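Long-range contacts in mandelate racemase/muconate lactonizing protein (Thermobispora bispora, PDB 3VC5), which probably catalyses the magnesium-dependent dehydration of D-glucarate to 5-dehydro-4-deoxy-D-glucarate, as a member of the enolase superfamily: residues R26-T31 and V56-D61; R303-L308 and F331-S336. One frame throughout, in Å; residues are numbered along the deposited sequence.

Contact 1 (R26-T31 and V56-D61)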
ATOM      1  N   ARG A  26     -16.805  22.411  -1.492  1.00 30.08           N
ATOM      2  CA  ARG A  26     -17.980  23.286  -1.471  1.00 30.20           C
ATOM      3  C   ARG A  26     -19.198  22.561  -2.036  1.00 30.21           C
ATOM      4  O   ARG A  26     -20.309  22.650  -1.481  1.00 35.61           O
ATOM      5  CB  ARG A  26     -17.736  24.563  -2.295  1.00 32.89           C
ATOM      6  CG  ARG A  26     -18.876  25.588  -2.185  1.00 44.59           C
ATOM      7  CD  ARG A  26     -19.053  26.404  -3.471  1.00 62.95           C
ATOM      8  NE  ARG A  26     -17.787  26.910  -3.999  1.00 72.58           N
ATOM      9  CZ  ARG A  26     -17.541  27.130  -5.292  1.00 74.97           C
ATOM     10  NH1 ARG A  26     -16.357  27.594  -5.674  1.00 68.68           N
ATOM     11  NH2 ARG A  26     -18.473  26.880  -6.207  1.00 74.43           N
ATOM     12  N   GLU A  27     -19.001  21.837  -3.142  1.00 32.04           N
ATOM     13  CA  GLU A  27     -20.131  21.154  -3.780  1.00 32.12           C
ATOM     14  C   GLU A  27     -19.624  19.965  -4.593  1.00 28.37           C
ATOM     15  O   GLU A  27     -18.444  19.918  -4.986  1.00 29.67           O
ATOM     16  CB  GLU A  27     -20.997  22.107  -4.631  1.00 39.67           C
ATOM     17  CG  GLU A  27     -20.447  22.387  -5.999  1.00 42.66           C
ATOM     18  CD  GLU A  27     -21.307  23.344  -6.831  1.00 47.22           C
ATOM     19  OE1 GLU A  27     -22.252  22.897  -7.530  1.00 48.47           O
ATOM     20  OE2 GLU A  27     -21.014  24.551  -6.805  1.00 52.24           O
ATOM     21  N   VAL A  28     -20.507  19.000  -4.831  1.00 28.43           N
ATOM     22  CA  VAL A  28     -20.140  17.812  -5.597  1.00 26.22           C
ATOM     23  C   VAL A  28     -21.277  17.587  -6.582  1.00 25.78           C
ATOM     24  O   VAL A  28     -22.434  17.389  -6.180  1.00 32.93           O
ATOM     25  CB  VAL A  28     -19.937  16.571  -4.700  1.00 25.40           C
ATOM     26  CG1 VAL A  28     -19.504  15.373  -5.567  1.00 27.58           C
ATOM     27  CG2 VAL A  28     -18.870  16.862  -3.630  1.00 27.16           C
ATOM     28  N   ARG A  29     -20.963  17.709  -7.870  1.00 24.01           N
ATOM     29  CA  ARG A  29     -21.963  17.587  -8.915  1.00 23.54           C
ATOM     30  C   ARG A  29     -21.947  16.164  -9.419  1.00 22.61           C
ATOM     31  O   ARG A  29     -20.879  15.624  -9.708  1.00 29.28           O
ATOM     32  CB  ARG A  29     -21.599  18.538 -10.055  1.00 25.09           C
ATOM     33  CG  ARG A  29     -21.479  19.980  -9.577  1.00 26.14           C
ATOM     34  CD  ARG A  29     -20.766  20.864 -10.643  1.00 28.25           C
ATOM     35  NE  ARG A  29     -20.674  22.249 -10.172  1.00 30.93           N
ATOM     36  CZ  ARG A  29     -19.846  23.166 -10.668  1.00 35.59           C
ATOM     37  NH1 ARG A  29     -18.977  22.848 -11.629  1.00 35.89           N
ATOM     38  NH2 ARG A  29     -19.864  24.405 -10.172  1.00 36.00           N
ATOM     39  N   VAL A  30     -23.121  15.555  -9.503  1.00 24.87           N
ATOM     40  CA  VAL A  30     -23.230  14.168  -9.920  1.00 21.50           C
ATOM     41  C   VAL A  30     -24.129  14.092 -11.139  1.00 23.49           C
ATOM     42  O   VAL A  30     -25.278  14.515 -11.080  1.00 25.62           O
ATOM     43  CB  VAL A  30     -23.815  13.283  -8.779  1.00 21.77           C
ATOM     44  CG1 VAL A  30     -23.976  11.833  -9.294  1.00 24.06           C
ATOM     45  CG2 VAL A  30     -22.922  13.339  -7.533  1.00 24.99           C
ATOM     46  N   THR A  31     -23.588  13.569 -12.248  1.00 23.06           N
ATOM     47  CA  THR A  31     -24.285  13.552 -13.534  1.00 23.98           C
ATOM     48  C   THR A  31     -24.288  12.182 -14.201  1.00 23.83           C
ATOM     49  O   THR A  31     -23.240  11.723 -14.675  1.00 24.10           O
ATOM     50  CB  THR A  31     -23.638  14.567 -14.505  1.00 22.83           C
ATOM     51  OG1 THR A  31     -23.523  15.833 -13.836  1.00 25.42           O
ATOM     52  CG2 THR A  31     -24.496  14.738 -15.787  1.00 24.67           C
ATOM     53  N   VAL A  56     -18.638  12.543 -11.821  1.00 21.58           N
ATOM     54  CA  VAL A  56     -18.610  13.337 -10.600  1.00 22.15           C
ATOM     55  C   VAL A  56     -17.650  14.511 -10.738  1.00 21.67           C
ATOM     56  O   VAL A  56     -16.534  14.355 -11.229  1.00 22.88           O
ATOM     57  CB  VAL A  56     -18.141  12.441  -9.397  1.00 24.45           C
ATOM     58  CG1 VAL A  56     -17.840  13.282  -8.158  1.00 30.44           C
ATOM     59  CG2 VAL A  56     -19.190  11.377  -9.118  1.00 24.56           C
ATOM     60  N   GLU A  57     -18.082  15.695 -10.292  1.00 22.85           N
ATOM     61  CA  GLU A  57     -17.192  16.840 -10.290  1.00 24.28           C
ATOM     62  C   GLU A  57     -17.183  17.465  -8.912  1.00 23.83           C
ATOM     63  O   GLU A  57     -18.235  17.926  -8.431  1.00 26.33           O
ATOM     64  CB  GLU A  57     -17.616  17.879 -11.354  1.00 24.54           C
ATOM     65  CG  GLU A  57     -16.618  19.049 -11.443  1.00 27.66           C
ATOM     66  CD  GLU A  57     -16.954  20.063 -12.523  1.00 28.23           C
ATOM     67  OE1 GLU A  57     -18.165  20.285 -12.806  1.00 29.68           O
ATOM     68  OE2 GLU A  57     -15.995  20.653 -13.084  1.00 33.40           O
ATOM     69  N   VAL A  58     -16.011  17.466  -8.270  1.00 24.26           N
ATOM     70  CA  VAL A  58     -15.854  18.016  -6.934  1.00 24.68           C
ATOM     71  C   VAL A  58     -15.337  19.428  -7.098  1.00 25.11           C
ATOM     72  O   VAL A  58     -14.416  19.659  -7.882  1.00 26.78           O
ATOM     73  CB  VAL A  58     -14.842  17.157  -6.077  1.00 24.48           C
ATOM     74  CG1 VAL A  58     -14.536  17.868  -4.741  1.00 24.77           C
ATOM     75  CG2 VAL A  58     -15.418  15.753  -5.831  1.00 27.76           C
ATOM     76  N   VAL A  59     -15.922  20.371  -6.360  1.00 28.04           N
ATOM     77  CA  VAL A  59     -15.529  21.774  -6.441  1.00 30.61           C
ATOM     78  C   VAL A  59     -15.165  22.260  -5.037  1.00 27.01           C
ATOM     79  O   VAL A  59     -15.961  22.124  -4.104  1.00 29.63           O
ATOM     80  CB  VAL A  59     -16.664  22.665  -6.979  1.00 31.55           C
ATOM     81  CG1 VAL A  59     -16.136  24.065  -7.295  1.00 35.41           C
ATOM     82  CG2 VAL A  59     -17.312  22.030  -8.241  1.00 32.15           C
ATOM     83  N   THR A  60     -13.969  22.810  -4.896  1.00 29.54           N
ATOM     84  CA  THR A  60     -13.534  23.377  -3.623  1.00 30.54           C
ATOM     85  C   THR A  60     -14.076  24.781  -3.393  1.00 34.62           C
ATOM     86  O   THR A  60     -14.601  25.445  -4.318  1.00 35.09           O
ATOM     87  CB  THR A  60     -11.992  23.428  -3.513  1.00 29.75           C
ATOM     88  OG1 THR A  60     -11.480  24.441  -4.390  1.00 31.57           O
ATOM     89  CG2 THR A  60     -11.370  22.065  -3.885  1.00 31.58           C
ATOM     90  N   ASP A  61     -13.913  25.237  -2.155  1.00 34.92           N
ATOM     91  CA  ASP A  61     -14.364  26.576  -1.769  1.00 36.09           C
ATOM     92  C   ASP A  61     -13.743  27.645  -2.659  1.00 37.53           C
ATOM     93  O   ASP A  61     -14.355  28.680  -2.920  1.00 49.02           O
ATOM     94  CB  ASP A  61     -14.015  26.853  -0.312  1.00 39.33           C
ATOM     95  CG  ASP A  61     -15.035  26.285   0.662  1.00 40.08           C
ATOM     96  OD1 ASP A  61     -16.191  26.025   0.266  1.00 52.34           O
ATOM     97  OD2 ASP A  61     -14.681  26.115   1.849  1.00 51.62           O
TER
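The guanidinium of Arg29 has a methyl of Val59 over one face and carboxylate oxygens at its edges. Val59 CG2 sits above the centre of the group, 3.7 Å from Arg29 CZ. In its plane Arg29 NH1 makes a salt bridge to Glu57 OE1 at 2.9 Å (N-H...O 158°), while Arg29 NE bonds Glu27 OE1 of its own strand. Both oxygens are approached from above their carboxylate planes, the guanidinium and the Glu57 carboxylate being turned 74° apart. Arg29 runs extended from CG to NE, with CG beside the backbone N (chi1 -57°), which brings the charged end level with Val59. Glu57 OE2 pairs with Arg403, so one buried acid meets two arginines and its charge is probably well compensated. The Arg26 guanidinium also rests on Val59, through CG1, 3.8 Å from Arg26 NH2 and offset toward the rim; the carbonyl of Asp61 lies at its edge. Val59 is thus shared by two arginines, its branched CB supplying one methyl to each. Arginines suit this partly exposed face, since the flat guanidinium groups can lie on the valine methyls while their edge nitrogens pair with carboxylates. On the opposite face, valines pack beneath helices 74-85 and 123-146; Val28 CG1 meets Val56 CG1 at 3.7 Å. Between the faces the backbones run antiparallel, Arg29 N bonding Glu57 O at 2.8 Å and Val59 N bonding Glu27 O at 2.9 Å. Val59 O accepts both Arg26 N and Glu27 N, at 2.8 and 3.2 Å: a classic beta bulge in the three-stranded antiparallel sheet of the N-terminal capping domain of the enolase superfamily.

Contact 2 (R303-L308 and F331-S336)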
ATOM      1  N   ARG A 303      -4.037 -20.328  -4.334  1.00 26.96           N
ATOM      2  CA  ARG A 303      -3.391 -19.948  -5.598  1.00 25.83           C
ATOM      3  C   ARG A 303      -4.278 -20.207  -6.828  1.00 24.91           C
ATOM      4  O   ARG A 303      -3.906 -20.940  -7.745  1.00 26.70           O
ATOM      5  CB  ARG A 303      -2.009 -20.603  -5.726  1.00 28.45           C
ATOM      6  CG  ARG A 303      -1.022 -20.156  -4.632  1.00 34.04           C
ATOM      7  CD  ARG A 303      -0.411 -18.782  -4.973  1.00 53.07           C
ATOM      8  NE  ARG A 303       0.303 -18.124  -3.867  1.00 53.55           N
ATOM      9  CZ  ARG A 303       1.064 -17.040  -4.036  1.00 53.66           C
ATOM     10  NH1 ARG A 303       1.212 -16.534  -5.261  1.00 45.62           N
ATOM     11  NH2 ARG A 303       1.687 -16.463  -3.002  1.00 40.77           N
ATOM     12  N   PRO A 304      -5.457 -19.569  -6.865  1.00 23.87           N
ATOM     13  CA  PRO A 304      -6.298 -19.639  -8.065  1.00 25.19           C
ATOM     14  C   PRO A 304      -5.689 -18.832  -9.220  1.00 23.30           C
ATOM     15  O   PRO A 304      -6.073 -19.020 -10.373  1.00 25.20           O
ATOM     16  CB  PRO A 304      -7.593 -18.963  -7.613  1.00 21.56           C
ATOM     17  CG  PRO A 304      -7.152 -17.979  -6.544  1.00 21.97           C
ATOM     18  CD  PRO A 304      -6.027 -18.688  -5.820  1.00 23.07           C
ATOM     19  N   ILE A 305      -4.782 -17.913  -8.911  1.00 23.84           N
ATOM     20  CA  ILE A 305      -4.277 -17.001  -9.951  1.00 24.21           C
ATOM     21  C   ILE A 305      -2.794 -16.738  -9.824  1.00 25.86           C
ATOM     22  O   ILE A 305      -2.219 -16.801  -8.736  1.00 28.48           O
ATOM     23  CB  ILE A 305      -4.993 -15.649  -9.954  1.00 25.46           C
ATOM     24  CG1 ILE A 305      -4.695 -14.913  -8.637  1.00 23.84           C
ATOM     25  CG2 ILE A 305      -6.501 -15.834 -10.260  1.00 26.08           C
ATOM     26  CD1 ILE A 305      -5.314 -13.515  -8.507  1.00 24.31           C
ATOM     27  N   GLY A 306      -2.191 -16.418 -10.969  1.00 26.21           N
ATOM     28  CA  GLY A 306      -0.873 -15.867 -11.019  1.00 28.37           C
ATOM     29  C   GLY A 306      -0.934 -14.383 -11.356  1.00 26.50           C
ATOM     30  O   GLY A 306       0.072 -13.679 -11.187  1.00 29.06           O
ATOM     31  N   VAL A 307      -2.089 -13.906 -11.852  1.00 24.64           N
ATOM     32  CA  VAL A 307      -2.257 -12.512 -12.291  1.00 25.29           C
ATOM     33  C   VAL A 307      -3.593 -11.963 -11.777  1.00 22.22           C
ATOM     34  O   VAL A 307      -4.646 -12.571 -12.010  1.00 23.74           O
ATOM     35  CB  VAL A 307      -2.242 -12.396 -13.830  1.00 25.31           C
ATOM     36  CG1 VAL A 307      -2.383 -10.936 -14.250  1.00 26.91           C
ATOM     37  CG2 VAL A 307      -0.959 -13.003 -14.412  1.00 27.68           C
ATOM     38  N   LEU A 308      -3.552 -10.830 -11.075  1.00 20.22           N
ATOM     39  CA  LEU A 308      -4.770 -10.125 -10.655  1.00 22.00           C
ATOM     40  C   LEU A 308      -4.995  -8.946 -11.622  1.00 20.97           C
ATOM     41  O   LEU A 308      -4.065  -8.162 -11.845  1.00 21.79           O
ATOM     42  CB  LEU A 308      -4.626  -9.549  -9.236  1.00 21.81           C
ATOM     43  CG  LEU A 308      -5.839  -8.759  -8.746  1.00 21.72           C
ATOM     44  CD1 LEU A 308      -7.081  -9.678  -8.694  1.00 21.10           C
ATOM     45  CD2 LEU A 308      -5.535  -8.147  -7.369  1.00 24.43           C
ATOM     46  N   PHE A 331       3.532 -11.224  -2.806  1.00 26.22           N
ATOM     47  CA  PHE A 331       3.145 -12.632  -2.851  1.00 25.28           C
ATOM     48  C   PHE A 331       3.360 -13.273  -4.195  1.00 26.65           C
ATOM     49  O   PHE A 331       2.981 -14.417  -4.398  1.00 26.65           O
ATOM     50  CB  PHE A 331       1.695 -12.798  -2.372  1.00 24.92           C
ATOM     51  CG  PHE A 331       1.528 -12.564  -0.906  1.00 24.62           C
ATOM     52  CD1 PHE A 331       1.604 -13.619   0.001  1.00 26.60           C
ATOM     53  CD2 PHE A 331       1.332 -11.284  -0.412  1.00 31.93           C
ATOM     54  CE1 PHE A 331       1.457 -13.394   1.358  1.00 27.84           C
ATOM     55  CE2 PHE A 331       1.185 -11.060   0.944  1.00 31.99           C
ATOM     56  CZ  PHE A 331       1.257 -12.113   1.843  1.00 28.92           C
ATOM     57  N   GLY A 332       3.993 -12.546  -5.112  1.00 24.93           N
ATOM     58  CA  GLY A 332       4.314 -13.104  -6.435  1.00 26.88           C
ATOM     59  C   GLY A 332       3.146 -13.106  -7.413  1.00 25.62           C
ATOM     60  O   GLY A 332       3.192 -13.791  -8.445  1.00 31.29           O
ATOM     61  N   ILE A 333       2.091 -12.360  -7.103  1.00 23.73           N
ATOM     62  CA  ILE A 333       0.949 -12.256  -8.005  1.00 25.48           C
ATOM     63  C   ILE A 333       1.189 -11.020  -8.853  1.00 24.61           C
ATOM     64  O   ILE A 333       1.380  -9.928  -8.325  1.00 27.78           O
ATOM     65  CB  ILE A 333      -0.375 -12.102  -7.221  1.00 26.35           C
ATOM     66  CG1 ILE A 333      -0.641 -13.388  -6.416  1.00 25.07           C
ATOM     67  CG2 ILE A 333      -1.559 -11.785  -8.158  1.00 25.40           C
ATOM     68  CD1 ILE A 333      -1.711 -13.269  -5.375  1.00 28.74           C
ATOM     69  N   GLU A 334       1.232 -11.198 -10.155  1.00 24.88           N
ATOM     70  CA  GLU A 334       1.470 -10.046 -11.051  1.00 27.88           C
ATOM     71  C   GLU A 334       0.188  -9.264 -11.305  1.00 27.37           C
ATOM     72  O   GLU A 334      -0.890  -9.756 -11.011  1.00 27.38           O
ATOM     73  CB  GLU A 334       2.123 -10.508 -12.341  1.00 33.62           C
ATOM     74  CG  GLU A 334       3.495 -11.034 -12.073  1.00 35.76           C
ATOM     75  CD  GLU A 334       4.080 -11.746 -13.239  1.00 37.90           C
ATOM     76  OE1 GLU A 334       3.488 -11.695 -14.347  1.00 39.24           O
ATOM     77  OE2 GLU A 334       5.147 -12.357 -13.037  1.00 42.66           O
ATOM     78  N   LEU A 335       0.314  -8.045 -11.837  1.00 26.81           N
ATOM     79  CA  LEU A 335      -0.852  -7.196 -12.043  1.00 24.55           C
ATOM     80  C   LEU A 335      -1.109  -6.843 -13.470  1.00 25.23           C
ATOM     81  O   LEU A 335      -0.174  -6.488 -14.223  1.00 27.56           O
ATOM     82  CB  LEU A 335      -0.743  -5.894 -11.253  1.00 29.73           C
ATOM     83  CG  LEU A 335      -1.773  -5.711 -10.116  1.00 43.11           C
ATOM     84  CD1 LEU A 335      -1.606  -6.709  -9.027  1.00 40.92           C
ATOM     85  CD2 LEU A 335      -1.705  -4.300  -9.528  1.00 49.36           C
ATOM     86  N   SER A 336      -2.386  -6.935 -13.829  1.00 23.23           N
ATOM     87  CA  SER A 336      -2.880  -6.341 -15.054  1.00 22.87           C
ATOM     88  C   SER A 336      -4.015  -5.396 -14.633  1.00 22.55           C
ATOM     89  O   SER A 336      -4.105  -5.027 -13.452  1.00 22.82           O
ATOM     90  CB  SER A 336      -3.382  -7.442 -15.996  1.00 27.51           C
ATOM     91  OG  SER A 336      -3.804  -6.912 -17.237  1.00 31.80           O
TER
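Two neighbouring parallel strands of the enolase-superfamily barrel domain meet here, together with the turns that lead into them. Arg303, just past helix 296-302, grips Phe331 O end-on with two nitrogens, NH1 at 2.9 Å and NH2 at 2.8 Å. The oxygen lies in the guanidinium plane, and NH2 comes in on a carbonyl lone pair. A bend at chi2 (-80°) swings the arginine's end across to this carbonyl at the end of helix 318-330, where Gly332, with its positive phi, is the C-prime residue of a Schellman motif. A methionine in place of Arg303 would probably leave Phe331 O without both of these donors and the end of the helix less firmly tied to the 303-308 turn. The Phe331 ring stacks on Phe331 of the second subunit. Farther along, the strands bond in parallel register: Glu334 N to Gly306 O, Leu308 N to Glu334 O and Ser336 N to Leu308 O, each 2.9 Å. Ile333 CG2, anti to the backbone N, reaches Leu308 CB at 3.9 Å and Ile305 CD1 at 4.1 Å. Isoleucine and leucine, bulky and apolar, suit this buried side. Glu334, an exposed residue at the start of its strand, hydrogen-bonds His362 through OE1; Ser336, small and buried, bonds Tyr262 OH. Strand 284-286 pairs with 307-310 on the side away from 334-337, and helix 318-330 covers Leu308, Ile333 and Leu335 through Cys328 and Ala325.

Contacts 1 and 2 belong to the two domains of the chain, their centres about 36 Å apart and their nearest atoms about 23 Å apart, and they share no strand or helix. Contact 1 is partly buried, in an antiparallel sheet whose helix-covered face is valine and whose other face carries charges paired side chain to side chain. Contact 2 is more deeply buried, with parallel strands and aliphatic packing, and its one arginine serves a backbone carbonyl instead of an acid. Contact 1 lies away from the annotated sites, whereas in contact 2 the side chains of Leu308 and Ser336 lie about 6 Å from those of the magnesium ligands Asn287 and Glu264 respectively.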